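PDB 6D25: alpha-L-arabinosidase from Xanthomonas axonopodis pv. citri, which probably hydrolyses alpha-L-arabinofuranosyl side groups of arabinoxylans, including those on internally di-substituted units, as a GH51 arabinofuranosidase. Local coordinates for residues 41-46 against 404-409; 399-404 against 430-435. One frame throughout, in Å; residues are numbered along the deposited sequence.

Contact 1 (41-46 against 404-409)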
ATOM      1  N   GLY A  41      31.072 -20.749 -25.214  1.00 23.30           N
ATOM      2  CA  GLY A  41      30.344 -19.543 -24.862  1.00 22.95           C
ATOM      3  C   GLY A  41      30.072 -19.474 -23.371  1.00 22.67           C
ATOM      4  O   GLY A  41      30.912 -19.824 -22.587  1.00 22.60           O
ATOM      5  N   ALA A  42      28.902 -18.990 -23.001  1.00 23.02           N
ATOM      6  CA  ALA A  42      28.578 -18.655 -21.616  1.00 23.77           C
ATOM      7  C   ALA A  42      28.273 -19.925 -20.811  1.00 22.75           C
ATOM      8  O   ALA A  42      27.966 -20.999 -21.402  1.00 22.13           O
ATOM      9  CB  ALA A  42      27.372 -17.740 -21.626  1.00 24.31           C
ATOM     10  N   GLN A  43      28.303 -19.782 -19.499  1.00 21.68           N
ATOM     11  CA  GLN A  43      27.899 -20.856 -18.616  1.00 21.29           C
ATOM     12  C   GLN A  43      26.394 -21.069 -18.730  1.00 19.13           C
ATOM     13  O   GLN A  43      25.601 -20.116 -18.664  1.00 17.92           O
ATOM     14  CB  GLN A  43      28.283 -20.582 -17.157  1.00 23.00           C
ATOM     15  CG  GLN A  43      27.761 -21.651 -16.207  1.00 24.73           C
ATOM     16  CD  GLN A  43      27.993 -21.321 -14.742  1.00 27.35           C
ATOM     17  OE1 GLN A  43      28.918 -21.820 -14.137  1.00 30.69           O
ATOM     18  NE2 GLN A  43      27.171 -20.450 -14.170  1.00 28.55           N
ATOM     19  N   VAL A  44      26.013 -22.334 -18.878  1.00 17.99           N
ATOM     20  CA  VAL A  44      24.621 -22.741 -18.837  1.00 17.31           C
ATOM     21  C   VAL A  44      24.299 -23.035 -17.360  1.00 16.97           C
ATOM     22  O   VAL A  44      24.736 -24.065 -16.808  1.00 17.25           O
ATOM     23  CB  VAL A  44      24.386 -23.974 -19.720  1.00 17.29           C
ATOM     24  CG1 VAL A  44      22.953 -24.468 -19.647  1.00 17.01           C
ATOM     25  CG2 VAL A  44      24.792 -23.728 -21.170  1.00 17.85           C
ATOM     26  N   SER A  45      23.625 -22.090 -16.703  1.00 15.99           N
ATOM     27  CA  SER A  45      23.434 -22.183 -15.267  1.00 16.09           C
ATOM     28  C   SER A  45      22.640 -23.440 -14.917  1.00 15.67           C
ATOM     29  O   SER A  45      21.599 -23.718 -15.503  1.00 14.68           O
ATOM     30  CB  SER A  45      22.755 -20.964 -14.676  1.00 16.37           C
ATOM     31  OG  SER A  45      22.541 -21.150 -13.285  1.00 16.46           O
ATOM     32  N   ARG A  46      23.091 -24.111 -13.864  1.00 15.55           N
ATOM     33  CA  ARG A  46      22.289 -25.211 -13.337  1.00 15.47           C
ATOM     34  C   ARG A  46      20.895 -24.730 -12.922  1.00 15.15           C
ATOM     35  O   ARG A  46      19.985 -25.548 -12.897  1.00 15.56           O
ATOM     36  CB  ARG A  46      22.973 -25.904 -12.161  1.00 16.16           C
ATOM     37  CG  ARG A  46      23.100 -25.092 -10.877  1.00 16.43           C
ATOM     38  CD  ARG A  46      23.837 -25.934  -9.834  1.00 17.26           C
ATOM     39  NE  ARG A  46      23.825 -25.257  -8.527  1.00 17.41           N
ATOM     40  CZ  ARG A  46      24.633 -24.295  -8.141  1.00 18.35           C
ATOM     41  NH1 ARG A  46      25.623 -23.882  -8.944  1.00 17.72           N
ATOM     42  NH2 ARG A  46      24.460 -23.822  -6.912  1.00 17.82           N
ATOM     43  N   TYR A 404      24.129 -30.628 -18.613  1.00 18.17           N
ATOM     44  CA  TYR A 404      24.031 -29.208 -18.907  1.00 17.87           C
ATOM     45  C   TYR A 404      24.191 -28.341 -17.646  1.00 17.92           C
ATOM     46  O   TYR A 404      24.438 -27.144 -17.774  1.00 18.25           O
ATOM     47  CB  TYR A 404      22.700 -28.881 -19.583  1.00 17.40           C
ATOM     48  CG  TYR A 404      22.624 -29.180 -21.063  1.00 17.70           C
ATOM     49  CD1 TYR A 404      23.069 -30.372 -21.589  1.00 17.70           C
ATOM     50  CD2 TYR A 404      22.100 -28.246 -21.939  1.00 17.79           C
ATOM     51  CE1 TYR A 404      23.024 -30.631 -22.955  1.00 18.18           C
ATOM     52  CE2 TYR A 404      22.027 -28.486 -23.307  1.00 18.23           C
ATOM     53  CZ  TYR A 404      22.501 -29.681 -23.820  1.00 18.19           C
ATOM     54  OH  TYR A 404      22.425 -29.928 -25.163  1.00 18.54           O
ATOM     55  N   GLN A 405      24.068 -28.905 -16.436  1.00 17.49           N
ATOM     56  CA  GLN A 405      24.100 -28.105 -15.218  1.00 17.56           C
ATOM     57  C   GLN A 405      25.492 -27.483 -15.034  1.00 17.65           C
ATOM     58  O   GLN A 405      26.469 -28.199 -14.849  1.00 16.80           O
ATOM     59  CB  GLN A 405      23.756 -28.967 -13.991  1.00 17.89           C
ATOM     60  CG  GLN A 405      22.295 -29.395 -14.015  1.00 17.98           C
ATOM     61  CD  GLN A 405      21.833 -29.962 -12.702  1.00 18.72           C
ATOM     62  OE1 GLN A 405      22.453 -29.719 -11.663  1.00 20.33           O
ATOM     63  NE2 GLN A 405      20.696 -30.665 -12.717  1.00 18.55           N
ATOM     64  N   ASP A 406      25.563 -26.146 -15.152  1.00 17.28           N
ATOM     65  CA  ASP A 406      26.809 -25.393 -15.023  1.00 17.78           C
ATOM     66  C   ASP A 406      27.812 -25.780 -16.118  1.00 17.75           C
ATOM     67  O   ASP A 406      29.019 -25.655 -15.930  1.00 17.87           O
ATOM     68  CB  ASP A 406      27.377 -25.489 -13.599  1.00 18.37           C
ATOM     69  CG  ASP A 406      26.551 -24.700 -12.574  1.00 18.64           C
ATOM     70  OD1 ASP A 406      25.797 -23.751 -12.984  1.00 18.26           O
ATOM     71  OD2 ASP A 406      26.667 -25.036 -11.365  1.00 19.52           O
ATOM     72  N   ALA A 407      27.310 -26.225 -17.242  1.00 17.22           N
ATOM     73  CA  ALA A 407      28.155 -26.563 -18.391  1.00 17.81           C
ATOM     74  C   ALA A 407      28.483 -25.276 -19.147  1.00 18.33           C
ATOM     75  O   ALA A 407      28.036 -24.171 -18.764  1.00 18.33           O
ATOM     76  CB  ALA A 407      27.444 -27.546 -19.301  1.00 17.52           C
ATOM     77  N   THR A 408      29.270 -25.434 -20.205  1.00 18.79           N
ATOM     78  CA  THR A 408      29.635 -24.358 -21.103  1.00 19.71           C
ATOM     79  C   THR A 408      28.861 -24.554 -22.421  1.00 19.28           C
ATOM     80  O   THR A 408      28.952 -25.613 -23.051  1.00 18.65           O
ATOM     81  CB  THR A 408      31.151 -24.369 -21.352  1.00 21.15           C
ATOM     82  OG1 THR A 408      31.827 -24.183 -20.115  1.00 21.40           O
ATOM     83  CG2 THR A 408      31.616 -23.318 -22.329  1.00 22.07           C
ATOM     84  N   HIS A 409      28.147 -23.523 -22.830  1.00 19.12           N
ATOM     85  CA  HIS A 409      27.428 -23.537 -24.111  1.00 19.90           C
ATOM     86  C   HIS A 409      28.408 -23.721 -25.284  1.00 20.28           C
ATOM     87  O   HIS A 409      29.451 -23.042 -25.352  1.00 20.33           O
ATOM     88  CB  HIS A 409      26.638 -22.234 -24.278  1.00 20.23           C
ATOM     89  CG  HIS A 409      26.142 -21.997 -25.667  1.00 20.81           C
ATOM     90  ND1 HIS A 409      25.077 -22.691 -26.186  1.00 20.76           N
ATOM     91  CD2 HIS A 409      26.587 -21.151 -26.638  1.00 22.30           C
ATOM     92  CE1 HIS A 409      24.880 -22.265 -27.419  1.00 21.47           C
ATOM     93  NE2 HIS A 409      25.789 -21.325 -27.737  1.00 21.91           N
TER
HETATM   94  O   HOH W   1      24.924 -21.459 -11.856  1.00 19.37           O

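Contact 2 (399-404 against 430-435)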
ATOM      1  N   ALA A 399      16.634 -35.571 -16.277  1.00 16.28           N
ATOM      2  CA  ALA A 399      17.734 -36.517 -16.054  1.00 17.54           C
ATOM      3  C   ALA A 399      18.714 -36.493 -17.242  1.00 17.86           C
ATOM      4  O   ALA A 399      19.906 -36.394 -17.042  1.00 17.60           O
ATOM      5  CB  ALA A 399      17.212 -37.920 -15.832  1.00 18.18           C
ATOM      6  N   LEU A 400      18.214 -36.551 -18.472  1.00 18.21           N
ATOM      7  CA  LEU A 400      19.097 -36.601 -19.663  1.00 18.62           C
ATOM      8  C   LEU A 400      19.949 -35.333 -19.747  1.00 17.49           C
ATOM      9  O   LEU A 400      21.068 -35.408 -20.202  1.00 16.78           O
ATOM     10  CB  LEU A 400      18.290 -36.733 -20.959  1.00 20.38           C
ATOM     11  CG  LEU A 400      17.733 -38.143 -21.234  1.00 22.99           C
ATOM     12  CD1 LEU A 400      16.871 -38.160 -22.500  1.00 25.70           C
ATOM     13  CD2 LEU A 400      18.806 -39.219 -21.304  1.00 23.94           C
ATOM     14  N   TYR A 401      19.384 -34.186 -19.376  1.00 15.81           N
ATOM     15  CA  TYR A 401      20.076 -32.922 -19.514  1.00 16.23           C
ATOM     16  C   TYR A 401      20.893 -32.573 -18.264  1.00 16.80           C
ATOM     17  O   TYR A 401      21.418 -31.466 -18.173  1.00 17.07           O
ATOM     18  CB  TYR A 401      19.102 -31.787 -19.843  1.00 15.61           C
ATOM     19  CG  TYR A 401      18.723 -31.661 -21.289  1.00 15.00           C
ATOM     20  CD1 TYR A 401      17.817 -32.523 -21.893  1.00 14.88           C
ATOM     21  CD2 TYR A 401      19.203 -30.624 -22.060  1.00 15.29           C
ATOM     22  CE1 TYR A 401      17.439 -32.395 -23.221  1.00 14.86           C
ATOM     23  CE2 TYR A 401      18.841 -30.471 -23.388  1.00 15.00           C
ATOM     24  CZ  TYR A 401      17.935 -31.341 -23.967  1.00 15.44           C
ATOM     25  OH  TYR A 401      17.550 -31.129 -25.278  1.00 15.54           O
ATOM     26  N   LYS A 402      21.030 -33.465 -17.305  1.00 17.77           N
ATOM     27  CA  LYS A 402      21.872 -33.187 -16.123  1.00 20.81           C
ATOM     28  C   LYS A 402      23.283 -32.676 -16.476  1.00 19.63           C
ATOM     29  O   LYS A 402      23.789 -31.818 -15.780  1.00 18.62           O
ATOM     30  CB  LYS A 402      22.082 -34.432 -15.272  1.00 24.89           C
ATOM     31  CG  LYS A 402      21.315 -34.431 -13.990  1.00 31.12           C
ATOM     32  CD  LYS A 402      21.474 -35.737 -13.219  1.00 35.72           C
ATOM     33  CE  LYS A 402      22.702 -35.721 -12.357  1.00 39.71           C
ATOM     34  NZ  LYS A 402      22.585 -36.772 -11.330  1.00 45.18           N
ATOM     35  N   PRO A 403      23.935 -33.223 -17.521  1.00 19.04           N
ATOM     36  CA  PRO A 403      25.254 -32.707 -17.865  1.00 19.19           C
ATOM     37  C   PRO A 403      25.278 -31.217 -18.270  1.00 18.97           C
ATOM     38  O   PRO A 403      26.341 -30.612 -18.248  1.00 18.86           O
ATOM     39  CB  PRO A 403      25.689 -33.574 -19.053  1.00 20.41           C
ATOM     40  CG  PRO A 403      24.891 -34.871 -18.891  1.00 20.48           C
ATOM     41  CD  PRO A 403      23.581 -34.392 -18.326  1.00 19.72           C
ATOM     42  N   TYR A 404      24.129 -30.628 -18.613  1.00 18.17           N
ATOM     43  CA  TYR A 404      24.031 -29.208 -18.907  1.00 17.87           C
ATOM     44  C   TYR A 404      24.191 -28.341 -17.646  1.00 17.92           C
ATOM     45  O   TYR A 404      24.438 -27.144 -17.774  1.00 18.25           O
ATOM     46  CB  TYR A 404      22.700 -28.881 -19.583  1.00 17.40           C
ATOM     47  CG  TYR A 404      22.624 -29.180 -21.063  1.00 17.70           C
ATOM     48  CD1 TYR A 404      23.069 -30.372 -21.589  1.00 17.70           C
ATOM     49  CD2 TYR A 404      22.100 -28.246 -21.939  1.00 17.79           C
ATOM     50  CE1 TYR A 404      23.024 -30.631 -22.955  1.00 18.18           C
ATOM     51  CE2 TYR A 404      22.027 -28.486 -23.307  1.00 18.23           C
ATOM     52  CZ  TYR A 404      22.501 -29.681 -23.820  1.00 18.19           C
ATOM     53  OH  TYR A 404      22.425 -29.928 -25.163  1.00 18.54           O
ATOM     54  N   HIS A 430      15.694 -30.101 -33.832  1.00 20.81           N
ATOM     55  CA  HIS A 430      16.158 -29.031 -32.978  1.00 21.23           C
ATOM     56  C   HIS A 430      17.202 -29.618 -32.027  1.00 20.47           C
ATOM     57  O   HIS A 430      17.140 -30.801 -31.708  1.00 20.72           O
ATOM     58  CB  HIS A 430      14.956 -28.491 -32.180  1.00 21.40           C
ATOM     59  CG  HIS A 430      15.140 -27.144 -31.583  1.00 22.24           C
ATOM     60  ND1 HIS A 430      15.757 -26.955 -30.347  1.00 22.17           N
ATOM     61  CD2 HIS A 430      14.730 -25.928 -32.003  1.00 23.23           C
ATOM     62  CE1 HIS A 430      15.720 -25.667 -30.050  1.00 23.41           C
ATOM     63  NE2 HIS A 430      15.113 -25.005 -31.044  1.00 24.63           N
ATOM     64  N   GLY A 431      18.165 -28.807 -31.582  1.00 19.63           N
ATOM     65  CA  GLY A 431      19.199 -29.381 -30.705  1.00 19.77           C
ATOM     66  C   GLY A 431      20.016 -28.319 -30.001  1.00 19.92           C
ATOM     67  O   GLY A 431      19.759 -27.131 -30.180  1.00 19.79           O
ATOM     68  N   SER A 432      20.964 -28.763 -29.188  1.00 19.31           N
ATOM     69  CA  SER A 432      21.873 -27.882 -28.506  1.00 19.46           C
ATOM     70  C   SER A 432      23.081 -28.725 -28.083  1.00 19.51           C
ATOM     71  O   SER A 432      23.056 -29.953 -28.197  1.00 18.55           O
ATOM     72  CB  SER A 432      21.204 -27.224 -27.298  1.00 18.91           C
ATOM     73  OG  SER A 432      20.834 -28.209 -26.340  1.00 18.64           O
ATOM     74  N   ALA A 433      24.144 -28.073 -27.607  1.00 19.08           N
ATOM     75  CA  ALA A 433      25.330 -28.798 -27.181  1.00 18.95           C
ATOM     76  C   ALA A 433      26.021 -28.033 -26.042  1.00 19.44           C
ATOM     77  O   ALA A 433      25.898 -26.794 -25.958  1.00 18.41           O
ATOM     78  CB  ALA A 433      26.242 -29.011 -28.355  1.00 19.29           C
ATOM     79  N   VAL A 434      26.762 -28.773 -25.223  1.00 19.78           N
ATOM     80  CA  VAL A 434      27.577 -28.184 -24.169  1.00 19.70           C
ATOM     81  C   VAL A 434      28.891 -28.965 -24.029  1.00 20.75           C
ATOM     82  O   VAL A 434      29.029 -30.116 -24.476  1.00 19.91           O
ATOM     83  CB  VAL A 434      26.849 -28.185 -22.819  1.00 19.10           C
ATOM     84  CG1 VAL A 434      25.561 -27.360 -22.878  1.00 18.53           C
ATOM     85  CG2 VAL A 434      26.588 -29.617 -22.323  1.00 19.05           C
ATOM     86  N   LYS A 435      29.845 -28.312 -23.380  1.00 21.91           N
ATOM     87  CA  LYS A 435      30.953 -28.995 -22.734  1.00 23.14           C
ATOM     88  C   LYS A 435      30.681 -29.027 -21.224  1.00 22.61           C
ATOM     89  O   LYS A 435      30.565 -27.995 -20.588  1.00 20.95           O
ATOM     90  CB  LYS A 435      32.287 -28.312 -23.001  1.00 25.13           C
ATOM     91  CG  LYS A 435      33.470 -29.067 -22.388  1.00 26.82           C
ATOM     92  CD  LYS A 435      34.807 -28.667 -22.926  1.00 30.05           C
ATOM     93  CE  LYS A 435      35.879 -29.478 -22.259  1.00 32.21           C
ATOM     94  NZ  LYS A 435      37.212 -29.146 -22.787  1.00 35.81           N
TER

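Contact 1 (41-46 against 404-409)
A short antiparallel pairing lays G41 to V44 along the start of strand 407-421, in the large beta sheet of the C-terminal domain, and an acidic turn residue closes its far end on R46. Backbone bonds run G41 N to H409 O (2.8 Å), H409 N to A42 O (2.9 Å) and V44 N to A407 O (2.7 Å), with Q43 and T408 as a non-hydrogen-bonded pair between them. Y404 to A407 form a type II beta turn, in which D406 takes a positive phi (63°), a conformation that aspartate tolerates better than most residues. From there its carboxylate serves R46 twice. The backbone N of R46 meets D406 OD1 at 2.9 Å, coming from 56° above the carboxylate plane. R46 NH1 reaches D406 OD2 at 2.9 Å on its syn lone pair, a salt bridge with the acceptor close to the guanidinium plane although the two flat groups stand nearly perpendicular (87°). The extended run from CG to NE carries the guanidinium past the carboxylate, as the long arginine chain permits. A water donates to D406 OD1 (2.7 Å) and also bonds S45 OG, whose other partners include Q47 N. OD1 is thus gripped by two donors and OD2 by a third, which should restrain the carboxylate's rotation. The amide of Q43 lies alongside D406 and points the same way. On the buried face V44, compact and branched, sets CG2 beside H409 CB (3.9 Å) while CG1 turns toward Y404. V44 and A407 share V434 of strand 424-435 as a neighbour. Helix 346-361 also borders the contact, S360 touching V44 and Q361 touching H409, while T408 bonds through its backbone to K435 of strand 424-435.

Contact 2 (399-404 against 430-435)
Y404 lies with one ring face against V434, where the turn after helix 393-400 packs on strand 424-435 of the C-terminal beta domain. V434 CG1 stands over the middle of the ring, 3.7 Å from its centroid and only 11° off the normal, a CH-pi contact. The second methyl widens the cover, with CG2 3.7 Å from Y404 CD1. Beta branching suits this place: with CG1 beside the backbone N (chi1 -61°), both methyls are turned to the ring. The opposite face of Y404 receives the edge of the Y401 ring, whose CD2 sits above the centre, so the tyrosine is held between an aliphatic and an aromatic neighbour. The short 3-10 segment 402-404 brings the two tyrosines together. Strand alternation puts S432 on the same side as V434 and points A433 away. A small hydroxyl residue fits here, since S432 OG lies in the plane of the Y404 ring, at its edge. D357 of helix 346-361 bonds both S432 OG and Y401 OH through OD1, and H430 ND1 through OD2. This largely buried polar cluster includes the short hydrogen bond that Y404 OH donates to S432 OG, 2.6 Å.

Starting from the N terminus, the chain lays down strand 29-36 and reaches 41-46 before entering the eight-stranded parallel barrel. Contact 1 closes the very long loop that follows, 357 residues holding all of that barrel, when the chain returns at 404-409. Contact 2 closes a much shorter one of 25 residues: from the turn after helix 393-400, along strand 407-421 and back on strand 424-435. The two loops cross rather than nest, since 399-403 falls within the first and 430-435 beyond it, while Y404 belongs to both contacts. Strands 407-421 and 424-435, one from each contact, are neighbours in the same sheet. Together they tie the residues leading into the barrel, and the turn leading out of helix 393-400, to one C-terminal sheet.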